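Long-range contacts in probable zinc protease (Pseudomonas aeruginosa, PDB 4NNZ), which is one subunit of the heterodimeric PA0371-PA0372 zinc protease and probably hydrolyses peptide bonds: residues L33-G38 against T89-V94; L16-R21 against A190-V195; D302-G307 against G375-V380. All coordinates share one frame; numbering follows the deposited sequence.

Contact 1: L33-G38 against T89-V94; sequences LWYRIG and TAYYQV
L33, W34 and Y35 run beside Y91, A90 and T89 as adjacent antiparallel strands in the six-stranded mixed sheet of the N-terminal M16 half. Backbone bonds join the hydrogen-bonded pairs L33–Y91 and Y35–T89, with the non-hydrogen-bonded pair W34–A90 between them. Y35 N gives a nearly straight bond (176°) to T89 O at 2.9 Å, T89 N returns one to Y35 O at 3.2 Å, and Y91 N reaches L33 O at 2.9 Å. The fourth bond, L33 N to Y91 O, is modelled very short, and its length is doubtful. Past the strand end an inverse gamma turn centred on R36 brings I37 O to 3.1 Å from T89 OG1, one of the acceptors that hydroxyl could use.

On the face carrying W34 and A90 there is a CH-pi contact: A90 CB sits over the centre of the six-membered indole ring, 3.6 Å from its centroid. The indole NE1 is tied to Q32 OE1.

On the other face Y35 CE2 meets Y91 CE1 at 3.9 Å, the two side chains crossing at a slant. Y185 stacks on Y35 and bonds Y91 OH through its hydroxyl.

The indole lies on the A90 methyl, which puts W34 in direct van der Waals contact with the neighbouring strand, while the hydroxyl of buried Y91 is satisfied by Y185.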
ATOM      1  N   LEU A  33      12.697 -25.961  -0.423  1.00 35.76           N
ATOM      2  CA  LEU A  33      11.264 -25.912  -0.705  1.00 34.99           C
ATOM      3  C   LEU A  33      10.737 -24.505  -0.922  1.00 37.59           C
ATOM      4  O   LEU A  33      10.909 -23.707  -0.071  1.00 40.25           O
ATOM      5  CB  LEU A  33      10.487 -26.606   0.379  1.00 38.28           C
ATOM      6  CG  LEU A  33       8.994 -26.782   0.205  1.00 42.02           C
ATOM      7  CD1 LEU A  33       8.623 -26.975  -1.235  1.00 42.37           C
ATOM      8  CD2 LEU A  33       8.517 -27.964   0.984  1.00 43.42           C
ATOM      9  N   TRP A  34      10.090 -24.195  -2.045  1.00 35.94           N
ATOM     10  CA  TRP A  34       9.716 -22.821  -2.311  1.00 33.18           C
ATOM     11  C   TRP A  34       8.228 -22.640  -2.286  1.00 34.38           C
ATOM     12  O   TRP A  34       7.529 -23.235  -3.042  1.00 31.97           O
ATOM     13  CB  TRP A  34      10.209 -22.418  -3.684  1.00 35.54           C
ATOM     14  CG  TRP A  34      11.655 -22.358  -3.796  1.00 37.85           C
ATOM     15  CD1 TRP A  34      12.495 -23.382  -3.756  1.00 37.53           C
ATOM     16  CD2 TRP A  34      12.449 -21.197  -3.950  1.00 36.00           C
ATOM     17  NE1 TRP A  34      13.752 -22.962  -3.872  1.00 37.58           N
ATOM     18  CE2 TRP A  34      13.756 -21.610  -3.988  1.00 36.66           C
ATOM     19  CE3 TRP A  34      12.176 -19.846  -4.047  1.00 34.37           C
ATOM     20  CZ2 TRP A  34      14.785 -20.739  -4.130  1.00 39.23           C
ATOM     21  CZ3 TRP A  34      13.181 -18.994  -4.179  1.00 35.83           C
ATOM     22  CH2 TRP A  34      14.477 -19.428  -4.215  1.00 38.31           C
ATOM     23  N   TYR A  35       7.752 -21.776  -1.417  1.00 35.34           N
ATOM     24  CA  TYR A  35       6.348 -21.506  -1.290  1.00 34.00           C
ATOM     25  C   TYR A  35       6.071 -20.175  -1.916  1.00 35.08           C
ATOM     26  O   TYR A  35       6.811 -19.269  -1.737  1.00 38.55           O
ATOM     27  CB  TYR A  35       5.961 -21.414   0.156  1.00 34.45           C
ATOM     28  CG  TYR A  35       5.905 -22.696   0.920  1.00 37.27           C
ATOM     29  CD1 TYR A  35       4.809 -23.520   0.862  1.00 33.15           C
ATOM     30  CD2 TYR A  35       6.932 -23.056   1.745  1.00 39.89           C
ATOM     31  CE1 TYR A  35       4.762 -24.679   1.583  1.00 33.67           C
ATOM     32  CE2 TYR A  35       6.888 -24.208   2.469  1.00 38.72           C
ATOM     33  CZ  TYR A  35       5.800 -25.014   2.385  1.00 38.84           C
ATOM     34  OH  TYR A  35       5.800 -26.147   3.118  1.00 39.73           O
ATOM     35  N   ARG A  36       4.996 -20.050  -2.661  1.00 37.42           N
ATOM     36  CA  ARG A  36       4.673 -18.794  -3.273  1.00 38.97           C
ATOM     37  C   ARG A  36       3.870 -17.890  -2.372  1.00 41.49           C
ATOM     38  O   ARG A  36       2.732 -17.613  -2.612  1.00 45.94           O
ATOM     39  CB  ARG A  36       3.939 -19.039  -4.559  1.00 39.75           C
ATOM     40  CG  ARG A  36       4.722 -19.809  -5.564  1.00 42.97           C
ATOM     41  CD  ARG A  36       3.843 -20.189  -6.714  1.00 46.64           C
ATOM     42  NE  ARG A  36       3.867 -21.612  -6.931  1.00 49.50           N
ATOM     43  CZ  ARG A  36       2.794 -22.369  -6.974  1.00 50.68           C
ATOM     44  NH1 ARG A  36       1.604 -21.848  -6.811  1.00 51.12           N
ATOM     45  NH2 ARG A  36       2.914 -23.646  -7.179  1.00 54.04           N
ATOM     46  N   ILE A  37       4.482 -17.440  -1.315  1.00 37.11           N
ATOM     47  CA  ILE A  37       3.857 -16.484  -0.489  1.00 37.48           C
ATOM     48  C   ILE A  37       4.937 -15.503  -0.089  1.00 40.05           C
ATOM     49  O   ILE A  37       6.073 -15.845  -0.029  1.00 39.60           O
ATOM     50  CB  ILE A  37       3.127 -17.169   0.667  1.00 38.34           C
ATOM     51  CG1 ILE A  37       2.393 -16.151   1.507  1.00 36.50           C
ATOM     52  CG2 ILE A  37       4.065 -18.017   1.462  1.00 38.84           C
ATOM     53  CD1 ILE A  37       1.456 -15.305   0.721  1.00 35.20           C
ATOM     54  N   GLY A  38       4.575 -14.263   0.115  1.00 37.14           N
ATOM     55  CA  GLY A  38       5.553 -13.238   0.248  1.00 38.30           C
ATOM     56  C   GLY A  38       4.895 -12.061   0.862  1.00 35.48           C
ATOM     57  O   GLY A  38       3.731 -12.110   1.104  1.00 37.07           O
ATOM     58  N   THR A  89       8.923 -17.526  -0.136  1.00 33.33           N
ATOM     59  CA  THR A  89       9.560 -18.045   1.036  1.00 34.19           C
ATOM     60  C   THR A  89      10.193 -19.359   0.729  1.00 35.50           C
ATOM     61  O   THR A  89       9.536 -20.239   0.290  1.00 35.81           O
ATOM     62  CB  THR A  89       8.525 -18.317   2.070  1.00 35.66           C
ATOM     63  OG1 THR A  89       7.743 -17.147   2.203  1.00 37.56           O
ATOM     64  CG2 THR A  89       9.153 -18.665   3.370  1.00 36.07           C
ATOM     65  N   ALA A  90      11.473 -19.494   0.977  1.00 36.79           N
ATOM     66  CA  ALA A  90      12.162 -20.711   0.636  1.00 36.34           C
ATOM     67  C   ALA A  90      12.918 -21.372   1.757  1.00 37.34           C
ATOM     68  O   ALA A  90      13.625 -20.745   2.458  1.00 36.61           O
ATOM     69  CB  ALA A  90      13.074 -20.465  -0.532  1.00 38.72           C
ATOM     70  N   TYR A  91      12.787 -22.675   1.880  1.00 37.76           N
ATOM     71  CA  TYR A  91      13.555 -23.413   2.841  1.00 37.03           C
ATOM     72  C   TYR A  91      14.434 -24.385   2.105  1.00 39.14           C
ATOM     73  O   TYR A  91      13.974 -25.102   1.279  1.00 40.79           O
ATOM     74  CB  TYR A  91      12.655 -24.162   3.791  1.00 36.16           C
ATOM     75  CG  TYR A  91      11.623 -23.354   4.504  1.00 34.47           C
ATOM     76  CD1 TYR A  91      10.497 -22.937   3.870  1.00 35.57           C
ATOM     77  CD2 TYR A  91      11.760 -23.048   5.820  1.00 35.08           C
ATOM     78  CE1 TYR A  91       9.546 -22.218   4.523  1.00 34.43           C
ATOM     79  CE2 TYR A  91      10.811 -22.329   6.481  1.00 37.11           C
ATOM     80  CZ  TYR A  91       9.709 -21.922   5.819  1.00 36.72           C
ATOM     81  OH  TYR A  91       8.765 -21.210   6.466  1.00 40.99           O
ATOM     82  N   TYR A  92      15.715 -24.393   2.405  1.00 42.68           N
ATOM     83  CA  TYR A  92      16.617 -25.279   1.732  1.00 50.80           C
ATOM     84  C   TYR A  92      17.612 -25.892   2.658  1.00 51.06           C
ATOM     85  O   TYR A  92      17.998 -25.306   3.623  1.00 50.81           O
ATOM     86  CB  TYR A  92      17.378 -24.537   0.666  1.00 57.85           C
ATOM     87  CG  TYR A  92      18.185 -23.416   1.215  1.00 65.87           C
ATOM     88  CD1 TYR A  92      17.646 -22.173   1.348  1.00 76.07           C
ATOM     89  CD2 TYR A  92      19.478 -23.605   1.611  1.00 73.72           C
ATOM     90  CE1 TYR A  92      18.379 -21.134   1.850  1.00 85.45           C
ATOM     91  CE2 TYR A  92      20.226 -22.575   2.115  1.00 81.70           C
ATOM     92  CZ  TYR A  92      19.674 -21.338   2.235  1.00 86.01           C
ATOM     93  OH  TYR A  92      20.401 -20.287   2.743  1.00 79.90           O
ATOM     94  N   GLN A  93      18.053 -27.079   2.311  1.00 50.86           N
ATOM     95  CA  GLN A  93      19.045 -27.769   3.056  1.00 52.49           C
ATOM     96  C   GLN A  93      20.019 -28.348   2.071  1.00 48.91           C
ATOM     97  O   GLN A  93      19.690 -28.551   0.955  1.00 46.66           O
ATOM     98  CB  GLN A  93      18.400 -28.865   3.886  1.00 57.70           C
ATOM     99  CG  GLN A  93      17.418 -29.715   3.119  1.00 70.60           C
ATOM    100  CD  GLN A  93      16.166 -30.048   3.898  1.00 83.50           C
ATOM    101  OE1 GLN A  93      15.068 -30.020   3.355  1.00 80.53           O
ATOM    102  NE2 GLN A  93      16.324 -30.377   5.159  1.00 76.13           N
ATOM    103  N   VAL A  94      21.229 -28.593   2.495  1.00 49.33           N
ATOM    104  CA  VAL A  94      22.179 -29.219   1.639  1.00 49.91           C
ATOM    105  C   VAL A  94      22.677 -30.403   2.421  1.00 50.63           C
ATOM    106  O   VAL A  94      22.794 -30.330   3.621  1.00 46.23           O
ATOM    107  CB  VAL A  94      23.287 -28.256   1.268  1.00 55.31           C
ATOM    108  CG1 VAL A  94      23.700 -27.434   2.453  1.00 55.40           C
ATOM    109  CG2 VAL A  94      24.456 -28.997   0.688  1.00 57.08           C
TER

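Contact 2: L16-R21 against A190-V195; sequences LKVIVR and ATLVVV
Strand 17-21 lies alongside strand 190-195 in parallel, with 9° between their directions and K17 to R21 in register with T191 to V195. This is the one parallel pairing in the mixed sheet of the N-terminal M16 half, and it brings together strands about 170 residues apart in sequence. Four backbone bonds alternate across it. L192 N bonds K17 O at 3.0 Å; I19 N to L192 O and V194 N to I19 O follow. The series ends with R21 N bonding V194 O at 2.7 Å.

Side chains of V18, V20, L192 and V194 share one face of the sheet, where V20, L192 and V194 touch helix 200-211. V18 and L192 project together from the sheet, with V18 CG1 4.1 Å from L192 CD2. One step on, V20 CG1, anti to its own backbone N (chi1 -175°), rests 3.8 Å from V194 O. Just ahead of the strand, the end of the L16 side chain reaches the start of the partner: its CD1 lies 3.3 Å from A190 O and 4.0 Å from A190 CB.

K17, I19, T191 and V193 occupy the face turned to helix 367-379, with R21 and V195 at its far end. I19 reaches I374 there, while the extended K17 chain carries NZ to salt bridges with E9 on the neighbouring strand 7-11 and E378 on helix 367-379. The last pair is the closest in the register, and here V195 CB sits 3.3 Å from R21 O and 3.9 Å from R21 CB.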
ATOM      1  N   LEU A  16       1.650 -30.357  -5.829  1.00 54.08           N
ATOM      2  CA  LEU A  16       3.018 -30.054  -5.589  1.00 50.04           C
ATOM      3  C   LEU A  16       3.720 -30.305  -6.866  1.00 47.36           C
ATOM      4  O   LEU A  16       3.478 -31.280  -7.488  1.00 50.26           O
ATOM      5  CB  LEU A  16       3.553 -30.993  -4.547  1.00 50.31           C
ATOM      6  CG  LEU A  16       4.998 -30.761  -4.183  1.00 51.36           C
ATOM      7  CD1 LEU A  16       5.188 -29.327  -3.767  1.00 52.97           C
ATOM      8  CD2 LEU A  16       5.375 -31.672  -3.060  1.00 49.69           C
ATOM      9  N   LYS A  17       4.604 -29.414  -7.247  1.00 51.35           N
ATOM     10  CA  LYS A  17       5.429 -29.559  -8.418  1.00 44.93           C
ATOM     11  C   LYS A  17       6.784 -29.974  -7.949  1.00 44.10           C
ATOM     12  O   LYS A  17       7.259 -29.480  -6.971  1.00 46.21           O
ATOM     13  CB  LYS A  17       5.530 -28.240  -9.145  1.00 46.22           C
ATOM     14  CG  LYS A  17       6.207 -28.320 -10.486  1.00 53.48           C
ATOM     15  CD  LYS A  17       6.103 -27.008 -11.229  1.00 60.73           C
ATOM     16  CE  LYS A  17       6.207 -27.197 -12.725  1.00 64.20           C
ATOM     17  NZ  LYS A  17       5.809 -25.992 -13.482  1.00 66.11           N
ATOM     18  N   VAL A  18       7.389 -30.925  -8.627  1.00 41.53           N
ATOM     19  CA  VAL A  18       8.683 -31.407  -8.227  1.00 41.22           C
ATOM     20  C   VAL A  18       9.645 -31.245  -9.370  1.00 40.69           C
ATOM     21  O   VAL A  18       9.341 -31.585 -10.473  1.00 40.35           O
ATOM     22  CB  VAL A  18       8.628 -32.867  -7.754  1.00 38.95           C
ATOM     23  CG1 VAL A  18       9.988 -33.312  -7.306  1.00 39.34           C
ATOM     24  CG2 VAL A  18       7.641 -33.029  -6.620  1.00 37.03           C
ATOM     25  N   ILE A  19      10.800 -30.679  -9.100  1.00 43.14           N
ATOM     26  CA  ILE A  19      11.805 -30.547 -10.120  1.00 45.98           C
ATOM     27  C   ILE A  19      13.089 -31.182  -9.678  1.00 46.91           C
ATOM     28  O   ILE A  19      13.537 -30.957  -8.591  1.00 46.59           O
ATOM     29  CB  ILE A  19      12.038 -29.097 -10.516  1.00 45.27           C
ATOM     30  CG1 ILE A  19      10.759 -28.497 -11.062  1.00 43.37           C
ATOM     31  CG2 ILE A  19      13.085 -29.038 -11.594  1.00 48.51           C
ATOM     32  CD1 ILE A  19      10.785 -27.013 -11.244  1.00 42.57           C
ATOM     33  N   VAL A  20      13.651 -32.017 -10.527  1.00 48.92           N
ATOM     34  CA  VAL A  20      14.855 -32.753 -10.188  1.00 52.12           C
ATOM     35  C   VAL A  20      15.948 -32.643 -11.213  1.00 51.88           C
ATOM     36  O   VAL A  20      15.735 -32.913 -12.358  1.00 51.83           O
ATOM     37  CB  VAL A  20      14.566 -34.241 -10.008  1.00 49.15           C
ATOM     38  CG1 VAL A  20      15.794 -34.945  -9.538  1.00 51.27           C
ATOM     39  CG2 VAL A  20      13.483 -34.445  -8.996  1.00 52.37           C
ATOM     40  N   ARG A  21      17.133 -32.268 -10.775  1.00 53.14           N
ATOM     41  CA  ARG A  21      18.287 -32.333 -11.634  1.00 55.06           C
ATOM     42  C   ARG A  21      19.413 -33.158 -11.062  1.00 57.31           C
ATOM     43  O   ARG A  21      19.844 -32.945  -9.963  1.00 53.33           O
ATOM     44  CB  ARG A  21      18.807 -30.965 -11.962  1.00 54.14           C
ATOM     45  CG  ARG A  21      19.872 -31.056 -13.009  1.00 57.97           C
ATOM     46  CD  ARG A  21      20.424 -29.705 -13.303  1.00 61.79           C
ATOM     47  NE  ARG A  21      19.377 -28.849 -13.793  1.00 65.93           N
ATOM     48  CZ  ARG A  21      19.574 -27.611 -14.193  1.00 65.82           C
ATOM     49  NH1 ARG A  21      20.784 -27.107 -14.163  1.00 66.05           N
ATOM     50  NH2 ARG A  21      18.567 -26.889 -14.617  1.00 63.63           N
ATOM     51  N   ALA A 190       3.412 -24.699  -3.720  1.00 36.22           N
ATOM     52  CA  ALA A 190       4.792 -24.960  -3.426  1.00 37.53           C
ATOM     53  C   ALA A 190       5.561 -25.688  -4.497  1.00 37.70           C
ATOM     54  O   ALA A 190       5.007 -26.368  -5.302  1.00 42.31           O
ATOM     55  CB  ALA A 190       4.896 -25.694  -2.116  1.00 36.33           C
ATOM     56  N   THR A 191       6.862 -25.499  -4.509  1.00 37.69           N
ATOM     57  CA  THR A 191       7.731 -26.236  -5.406  1.00 39.75           C
ATOM     58  C   THR A 191       8.864 -26.902  -4.676  1.00 39.21           C
ATOM     59  O   THR A 191       9.514 -26.283  -3.923  1.00 36.76           O
ATOM     60  CB  THR A 191       8.349 -25.358  -6.476  1.00 37.16           C
ATOM     61  OG1 THR A 191       7.328 -24.672  -7.154  1.00 40.57           O
ATOM     62  CG2 THR A 191       8.983 -26.183  -7.457  1.00 41.09           C
ATOM     63  N   LEU A 192       9.104 -28.169  -4.936  1.00 38.53           N
ATOM     64  CA  LEU A 192      10.187 -28.871  -4.330  1.00 38.03           C
ATOM     65  C   LEU A 192      11.241 -28.991  -5.370  1.00 42.22           C
ATOM     66  O   LEU A 192      10.961 -29.393  -6.454  1.00 40.62           O
ATOM     67  CB  LEU A 192       9.745 -30.250  -3.943  1.00 43.49           C
ATOM     68  CG  LEU A 192      10.872 -31.165  -3.516  1.00 46.24           C
ATOM     69  CD1 LEU A 192      11.540 -30.647  -2.276  1.00 44.62           C
ATOM     70  CD2 LEU A 192      10.357 -32.556  -3.293  1.00 45.23           C
ATOM     71  N   VAL A 193      12.461 -28.598  -5.046  1.00 42.87           N
ATOM     72  CA  VAL A 193      13.531 -28.670  -6.004  1.00 43.03           C
ATOM     73  C   VAL A 193      14.668 -29.505  -5.510  1.00 42.16           C
ATOM     74  O   VAL A 193      15.112 -29.321  -4.418  1.00 42.55           O
ATOM     75  CB  VAL A 193      14.063 -27.295  -6.358  1.00 43.53           C
ATOM     76  CG1 VAL A 193      15.062 -27.429  -7.470  1.00 44.44           C
ATOM     77  CG2 VAL A 193      12.929 -26.420  -6.797  1.00 44.20           C
ATOM     78  N   VAL A 194      15.110 -30.455  -6.314  1.00 40.44           N
ATOM     79  CA  VAL A 194      16.215 -31.310  -5.931  1.00 40.52           C
ATOM     80  C   VAL A 194      17.322 -31.387  -6.951  1.00 38.60           C
ATOM     81  O   VAL A 194      17.091 -31.733  -8.082  1.00 37.94           O
ATOM     82  CB  VAL A 194      15.729 -32.728  -5.635  1.00 43.57           C
ATOM     83  CG1 VAL A 194      16.840 -33.565  -5.072  1.00 45.98           C
ATOM     84  CG2 VAL A 194      14.585 -32.691  -4.660  1.00 44.73           C
ATOM     85  N   VAL A 195      18.531 -31.080  -6.552  1.00 39.17           N
ATOM     86  CA  VAL A 195      19.646 -31.293  -7.436  1.00 44.46           C
ATOM     87  C   VAL A 195      20.833 -31.959  -6.749  1.00 49.15           C
ATOM     88  O   VAL A 195      21.082 -31.763  -5.576  1.00 44.60           O
ATOM     89  CB  VAL A 195      19.983 -30.062  -8.331  1.00 43.49           C
ATOM     90  CG1 VAL A 195      19.019 -28.928  -8.157  1.00 42.31           C
ATOM     91  CG2 VAL A 195      21.399 -29.586  -8.209  1.00 47.70           C
TER

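Contact 3: D302-G307 against G375-V380; sequences DAFNRG and GQLESV
Q376 opens the contact on the last turn of helix 367-379, facing the loop at F304. Its chain bends at chi2 (-112°), and OE1 ends 3.6 Å from F304 O and 4.2 Å from F304 CB. Both oxygens are acceptors, so this approach is one of proximity and not of bonding.

L377 follows with the apolar part of the contact. Its CD2 lies 3.6 Å from F304 CD1 and 4.1 Å from F304 CE1, meeting the ring obliquely as the leucine runs alongside it. An Asx turn fixes the backbone that presents this ring: F304 N bonds D302 OD1 at 2.6 Å, the donor standing 34° out of the carboxylate plane on its anti side.

V380, where the helix gives way to loop, lies against the backbone of F304, N305 and R306. V380 CG2 comes to 3.4 Å from R306 N, while CG1 lies 3.6 Å from F304 O and 3.7 Å from N305 O. The valine methyls therefore press on the peptide backbone more than on side chains. R306 N itself bonds D87 OD2, and the guanidinium makes a cation-pi contact with Y41, both in the N-terminal half.

Loop 302-307 joins antiparallel strands 294-301 and 309-317 of the C-terminal sheet. It meets here the C-terminal end of a helix that also packs on the N-terminal sheet, so the contact joins the two halves of the chain. F304 also touches R269 of helix 262-276 and D390 of helix 386-396, L377 touches I387 of that second helix, and Q376 reaches W34 on strand 28-35.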
ATOM      1  N   ASP A 302      16.166  -6.076 -10.664  1.00 42.24           N
ATOM      2  CA  ASP A 302      15.775  -7.470 -10.698  1.00 41.31           C
ATOM      3  C   ASP A 302      14.761  -7.692 -11.781  1.00 41.78           C
ATOM      4  O   ASP A 302      13.688  -7.187 -11.725  1.00 44.17           O
ATOM      5  CB  ASP A 302      15.189  -7.920  -9.376  1.00 43.87           C
ATOM      6  CG  ASP A 302      14.877  -9.390  -9.352  1.00 49.27           C
ATOM      7  OD1 ASP A 302      14.890 -10.014 -10.402  1.00 47.51           O
ATOM      8  OD2 ASP A 302      14.610  -9.939  -8.285  1.00 51.35           O
ATOM      9  N   ALA A 303      15.142  -8.466 -12.772  1.00 41.45           N
ATOM     10  CA  ALA A 303      14.329  -8.723 -13.922  1.00 39.66           C
ATOM     11  C   ALA A 303      13.432  -9.905 -13.735  1.00 41.88           C
ATOM     12  O   ALA A 303      12.646 -10.207 -14.586  1.00 40.68           O
ATOM     13  CB  ALA A 303      15.207  -8.948 -15.117  1.00 40.74           C
ATOM     14  N   PHE A 304      13.551 -10.574 -12.607  1.00 39.46           N
ATOM     15  CA  PHE A 304      12.820 -11.800 -12.374  1.00 40.68           C
ATOM     16  C   PHE A 304      11.748 -11.739 -11.307  1.00 40.51           C
ATOM     17  O   PHE A 304      11.637 -12.605 -10.507  1.00 38.41           O
ATOM     18  CB  PHE A 304      13.761 -12.962 -12.141  1.00 38.99           C
ATOM     19  CG  PHE A 304      14.731 -13.147 -13.228  1.00 42.32           C
ATOM     20  CD1 PHE A 304      14.377 -13.795 -14.355  1.00 41.14           C
ATOM     21  CD2 PHE A 304      15.976 -12.629 -13.136  1.00 45.60           C
ATOM     22  CE1 PHE A 304      15.251 -13.957 -15.370  1.00 40.49           C
ATOM     23  CE2 PHE A 304      16.859 -12.776 -14.146  1.00 44.22           C
ATOM     24  CZ  PHE A 304      16.496 -13.445 -15.268  1.00 42.81           C
ATOM     25  N   ASN A 305      10.984 -10.671 -11.312  1.00 42.72           N
ATOM     26  CA  ASN A 305       9.831 -10.516 -10.443  1.00 43.01           C
ATOM     27  C   ASN A 305       8.540 -11.151 -10.912  1.00 37.43           C
ATOM     28  O   ASN A 305       8.298 -11.336 -12.061  1.00 34.72           O
ATOM     29  CB  ASN A 305       9.583  -9.046 -10.141  1.00 45.50           C
ATOM     30  CG  ASN A 305      10.532  -8.489  -9.131  1.00 44.38           C
ATOM     31  OD1 ASN A 305      10.856  -9.126  -8.152  1.00 50.61           O
ATOM     32  ND2 ASN A 305      10.964  -7.293  -9.356  1.00 41.89           N
ATOM     33  N   ARG A 306       7.695 -11.422  -9.960  1.00 36.79           N
ATOM     34  CA  ARG A 306       6.377 -11.904 -10.181  1.00 35.52           C
ATOM     35  C   ARG A 306       5.613 -10.887 -10.961  1.00 37.02           C
ATOM     36  O   ARG A 306       4.856 -11.201 -11.827  1.00 37.00           O
ATOM     37  CB  ARG A 306       5.743 -11.976  -8.832  1.00 35.25           C
ATOM     38  CG  ARG A 306       4.744 -13.041  -8.577  1.00 35.70           C
ATOM     39  CD  ARG A 306       4.314 -12.868  -7.150  1.00 37.85           C
ATOM     40  NE  ARG A 306       2.902 -13.032  -7.017  1.00 43.85           N
ATOM     41  CZ  ARG A 306       2.109 -12.297  -6.270  1.00 42.31           C
ATOM     42  NH1 ARG A 306       2.551 -11.302  -5.561  1.00 40.00           N
ATOM     43  NH2 ARG A 306       0.844 -12.580  -6.254  1.00 49.47           N
ATOM     44  N   GLY A 307       5.786  -9.647 -10.582  1.00 34.73           N
ATOM     45  CA  GLY A 307       5.180  -8.534 -11.237  1.00 37.72           C
ATOM     46  C   GLY A 307       6.224  -7.579 -11.739  1.00 38.80           C
ATOM     47  O   GLY A 307       7.254  -7.964 -12.166  1.00 38.84           O
ATOM     48  N   GLY A 375      13.963 -22.486  -8.320  1.00 50.40           N
ATOM     49  CA  GLY A 375      12.915 -22.187  -7.377  1.00 57.05           C
ATOM     50  C   GLY A 375      12.417 -20.775  -7.444  1.00 54.19           C
ATOM     51  O   GLY A 375      11.273 -20.500  -7.277  1.00 68.80           O
ATOM     52  N   GLN A 376      13.318 -19.872  -7.687  1.00 43.55           N
ATOM     53  CA  GLN A 376      12.987 -18.497  -7.837  1.00 48.31           C
ATOM     54  C   GLN A 376      11.975 -18.293  -8.942  1.00 46.89           C
ATOM     55  O   GLN A 376      10.967 -17.693  -8.751  1.00 43.98           O
ATOM     56  CB  GLN A 376      14.248 -17.770  -8.210  1.00 51.71           C
ATOM     57  CG  GLN A 376      14.620 -16.680  -7.272  1.00 54.31           C
ATOM     58  CD  GLN A 376      14.472 -15.363  -7.935  1.00 60.11           C
ATOM     59  OE1 GLN A 376      13.451 -15.098  -8.554  1.00 71.11           O
ATOM     60  NE2 GLN A 376      15.484 -14.517  -7.820  1.00 64.03           N
ATOM     61  N   LEU A 377      12.304 -18.784 -10.113  1.00 42.48           N
ATOM     62  CA  LEU A 377      11.621 -18.521 -11.339  1.00 42.44           C
ATOM     63  C   LEU A 377      10.276 -19.155 -11.234  1.00 43.56           C
ATOM     64  O   LEU A 377       9.295 -18.582 -11.603  1.00 43.59           O
ATOM     65  CB  LEU A 377      12.355 -19.160 -12.493  1.00 39.09           C
ATOM     66  CG  LEU A 377      13.647 -18.519 -12.936  1.00 40.45           C
ATOM     67  CD1 LEU A 377      14.444 -19.435 -13.823  1.00 42.56           C
ATOM     68  CD2 LEU A 377      13.416 -17.199 -13.586  1.00 37.81           C
ATOM     69  N   GLU A 378      10.257 -20.360 -10.725  1.00 41.73           N
ATOM     70  CA  GLU A 378       9.055 -21.103 -10.523  1.00 48.01           C
ATOM     71  C   GLU A 378       8.091 -20.517  -9.494  1.00 45.49           C
ATOM     72  O   GLU A 378       6.923 -20.759  -9.540  1.00 44.67           O
ATOM     73  CB  GLU A 378       9.386 -22.555 -10.242  1.00 52.86           C
ATOM     74  CG  GLU A 378       8.499 -23.546 -10.956  1.00 58.68           C
ATOM     75  CD  GLU A 378       8.921 -23.826 -12.369  1.00 59.34           C
ATOM     76  OE1 GLU A 378      10.108 -23.930 -12.637  1.00 61.40           O
ATOM     77  OE2 GLU A 378       8.052 -23.972 -13.215  1.00 68.06           O
ATOM     78  N   SER A 379       8.603 -19.770  -8.551  1.00 42.96           N
ATOM     79  CA  SER A 379       7.767 -19.147  -7.573  1.00 40.72           C
ATOM     80  C   SER A 379       7.164 -17.873  -8.104  1.00 41.50           C
ATOM     81  O   SER A 379       6.305 -17.294  -7.510  1.00 38.55           O
ATOM     82  CB  SER A 379       8.572 -18.882  -6.325  1.00 39.02           C
ATOM     83  OG  SER A 379       9.511 -19.895  -6.189  1.00 40.00           O
ATOM     84  N   VAL A 380       7.655 -17.447  -9.237  1.00 37.57           N
ATOM     85  CA  VAL A 380       7.344 -16.169  -9.764  1.00 38.97           C
ATOM     86  C   VAL A 380       6.485 -16.283 -11.028  1.00 40.90           C
ATOM     87  O   VAL A 380       6.206 -15.316 -11.677  1.00 38.37           O
ATOM     88  CB  VAL A 380       8.679 -15.411  -9.916  1.00 38.71           C
ATOM     89  CG1 VAL A 380       8.940 -14.859 -11.286  1.00 37.38           C
ATOM     90  CG2 VAL A 380       8.865 -14.402  -8.825  1.00 35.01           C
TER

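Contacts 1 and 2 belong to one sheet, their centres about 11 Å apart: strands 28-35 and 190-196 are neighbours in it, and W34 O probably accepts a bond from T191 N at 2.8 Å. Contact 3 lies about 13 Å from contact 1 and 16 Å from contact 2, centre to centre. Helix 367-379 links it to both: W34 CZ3 packs 3.6 Å from Q376 N, and K17 NZ lies 3.0 Å from E378 OE2 in their salt bridge. In contact 1, G38 O makes a weak bond to S50 OG on helix 49-56, whose sequence carries an HxxEH motif, consistent with the zinc site of M16 peptidases. A bound PEG lies about 4 Å from the K17 side chain.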